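Local coordinates for receptor-type adenylate cyclase GRESAG 4.1 (Trypanosoma brucei, PDB 1FX2), which converts ATP to cyclic AMP and diphosphate through its cytoplasmic class III cyclase domain, and could serve as a membrane receptor for an unknown ligand, at residues A[16-21]-A[62-67]. Numbering follows the deposited sequence. Where two conformers were deposited one is given.
Sequences IFTDIE and DSFMIA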
loop_
_atom_site.group_PDB
_atom_site.type_symbol
_atom_site.label_atom_id
_atom_site.label_comp_id
_atom_site.label_asym_id
_atom_site.label_seq_id
_atom_site.Cartn_x
_atom_site.Cartn_y
_atom_site.Cartn_z
ATOM N N ILE A 16 7.460 -6.111 -15.253
ATOM C CA ILE A 16 7.023 -7.349 -14.551
ATOM C C ILE A 16 8.248 -8.237 -14.496
ATOM O O ILE A 16 8.953 -8.459 -15.484
ATOM C CB ILE A 16 6.062 -8.117 -15.397
ATOM C CG1 ILE A 16 4.841 -7.254 -15.833
ATOM C CG2 ILE A 16 5.515 -9.292 -14.588
ATOM C CD1 ILE A 16 3.987 -7.998 -16.882
ATOM N N PHE A 17 8.588 -8.718 -13.296
ATOM C CA PHE A 17 9.629 -9.728 -13.111
ATOM C C PHE A 17 8.978 -10.962 -12.572
ATOM O O PHE A 17 8.031 -10.910 -11.791
ATOM C CB PHE A 17 10.720 -9.261 -12.075
ATOM C CG PHE A 17 11.669 -8.275 -12.649
ATOM C CD1 PHE A 17 11.332 -6.934 -12.739
ATOM C CD2 PHE A 17 12.881 -8.698 -13.147
ATOM C CE1 PHE A 17 12.205 -5.986 -13.325
ATOM C CE2 PHE A 17 13.770 -7.728 -13.733
ATOM C CZ PHE A 17 13.409 -6.362 -13.808
ATOM N N THR A 18 9.461 -12.120 -13.043
ATOM C CA THR A 18 8.919 -13.412 -12.610
ATOM C C THR A 18 10.066 -14.343 -12.302
ATOM O O THR A 18 11.167 -14.282 -12.896
ATOM C CB THR A 18 8.025 -14.095 -13.665
ATOM O OG1 THR A 18 8.844 -14.637 -14.716
ATOM C CG2 THR A 18 6.955 -13.128 -14.273
ATOM N N ASP A 19 9.771 -15.304 -11.403
ATOM C CA ASP A 19 10.721 -16.396 -11.094
ATOM C C ASP A 19 9.990 -17.582 -10.631
ATOM O O ASP A 19 8.891 -17.479 -9.972
ATOM C CB ASP A 19 11.708 -16.094 -9.907
ATOM C CG ASP A 19 12.912 -15.322 -10.328
ATOM O OD1 ASP A 19 12.940 -14.062 -10.249
ATOM O OD2 ASP A 19 13.896 -15.943 -10.725
ATOM N N ILE A 20 10.522 -18.758 -10.933
ATOM C CA ILE A 20 9.981 -19.977 -10.337
ATOM C C ILE A 20 10.514 -20.054 -8.875
ATOM O O ILE A 20 11.708 -19.926 -8.634
ATOM C CB ILE A 20 10.480 -21.210 -11.084
ATOM C CG1 ILE A 20 9.836 -21.253 -12.480
ATOM C CG2 ILE A 20 10.086 -22.518 -10.268
ATOM C CD1 ILE A 20 10.514 -22.339 -13.372
ATOM N N GLU A 21 9.638 -20.118 -7.863
ATOM C CA GLU A 21 10.128 -20.227 -6.472
ATOM C C GLU A 21 10.771 -21.615 -6.324
ATOM O O GLU A 21 10.238 -22.629 -6.763
ATOM C CB GLU A 21 8.957 -20.130 -5.496
ATOM C CG GLU A 21 9.408 -20.316 -4.015
ATOM C CD GLU A 21 8.263 -20.274 -3.014
ATOM O OE1 GLU A 21 7.826 -21.322 -2.486
ATOM O OE2 GLU A 21 7.874 -19.169 -2.671
ATOM N N ASP A 62 15.027 -19.167 -15.420
ATOM C CA ASP A 62 13.594 -19.087 -15.542
ATOM C C ASP A 62 13.104 -17.685 -15.166
ATOM O O ASP A 62 11.880 -17.501 -15.096
ATOM C CB ASP A 62 12.879 -20.137 -14.625
ATOM C CG ASP A 62 13.338 -20.062 -13.127
ATOM O OD1 ASP A 62 14.202 -20.829 -12.673
ATOM O OD2 ASP A 62 12.903 -19.104 -12.400
ATOM N N SER A 63 13.970 -16.734 -14.981
ATOM C CA SER A 63 13.534 -15.389 -14.602
ATOM C C SER A 63 13.176 -14.585 -15.846
ATOM O O SER A 63 14.059 -14.342 -16.701
ATOM C CB SER A 63 14.651 -14.683 -13.889
ATOM O OG SER A 63 15.309 -15.440 -12.811
ATOM N N PHE A 64 11.960 -14.064 -15.913
ATOM C CA PHE A 64 11.545 -13.165 -17.028
ATOM C C PHE A 64 11.576 -11.708 -16.549
ATOM O O PHE A 64 11.259 -11.403 -15.374
ATOM C CB PHE A 64 10.100 -13.443 -17.538
ATOM C CG PHE A 64 10.017 -14.483 -18.583
ATOM C CD1 PHE A 64 10.037 -15.811 -18.232
ATOM C CD2 PHE A 64 9.892 -14.147 -19.925
ATOM C CE1 PHE A 64 9.936 -16.767 -19.217
ATOM C CE2 PHE A 64 9.792 -15.063 -20.896
ATOM C CZ PHE A 64 9.804 -16.435 -20.570
ATOM N N MET A 65 11.961 -10.831 -17.490
ATOM C CA MET A 65 11.809 -9.346 -17.303
ATOM C C MET A 65 10.962 -8.951 -18.495
ATOM O O MET A 65 11.366 -9.102 -19.662
ATOM C CB MET A 65 13.170 -8.630 -17.264
ATOM C CG MET A 65 12.937 -7.103 -17.113
ATOM S SD MET A 65 14.604 -6.359 -17.260
ATOM C CE MET A 65 14.208 -4.580 -17.258
ATOM N N ILE A 66 9.797 -8.382 -18.207
ATOM C CA ILE A 66 8.795 -8.031 -19.270
ATOM C C ILE A 66 8.401 -6.543 -19.106
ATOM O O ILE A 66 8.254 -6.077 -17.968
ATOM C CB ILE A 66 7.511 -8.899 -19.086
ATOM C CG1 ILE A 66 7.857 -10.401 -19.277
ATOM C CG2 ILE A 66 6.421 -8.489 -20.148
ATOM C CD1 ILE A 66 6.813 -11.322 -18.714
ATOM N N ALA A 67 8.323 -5.811 -20.239
ATOM C CA ALA A 67 7.921 -4.389 -20.161
ATOM C C ALA A 67 6.581 -4.206 -20.854
ATOM O O ALA A 67 6.231 -4.925 -21.772
ATOM C CB ALA A 67 8.993 -3.485 -20.849
HETATM O O HOH W 1 9.397 -17.139 -13.955
HETATM O O HOH W 2 12.885 -12.050 -12.907
HETATM O O HOH W 3 14.512 -18.639 -10.206
#
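Backbone hydrogen bonds pair Ile16 with Ile66 and Thr18 with Phe64, joining antiparallel strands whose axes approach to 4.7 Å. The bond from Ile16 N to Ile66 O is nearly straight (167° at the hydrogen, 2.8 Å). The bonds become longer and more bent toward Asp19, where Phe64 N lies 3.1 Å from Thr18 O and has a second, weak bond to Thr18 OG1.

Apolar packing divides between the two faces of the sheet. On one, Phe17 and Met65, a non-hydrogen-bonded pair, run alongside each other. With CG anti to its backbone N (chi1 178°), Met65 extends past the far rim of the ring. Its CG meets Phe17 CZ at 3.4 Å. The sulfur SD, 4.6 Å from the Phe17 ring centroid and 56° off the normal, makes an oblique Met-aromatic contact. Helix 159-169 packs against both residues. On the other face, Ile16 meets Ile66 at their CB atoms, and Thr18 OG1 lies beside Phe64 CB.

Carboxylates dominate the Asp19 end. Asp62 OD2 accepts Ile20 N at 2.8 Å, approached from above the carboxylate plane, while Ile20 CD1 packs on Asp62 CB and Ser23 OG bonds to Asp62 OD1. Ser63 OG donates to Asp19 OD2 at 2.6 Å, from above the plane of the Asp19 carboxylate. The OD2 atoms of Asp19 and Asp62 stand only 3.7 Å apart, with a water in hydrogen-bonding contact with both. On the Thr18 face, another water links Thr18 OG1 to Asp62 O.

This juxtaposition of two aspartates, one on a strand and the other just before the start of its antiparallel neighbour, is characteristic of the metal site in class III cyclase catalytic domains; both are predicted magnesium ligands here.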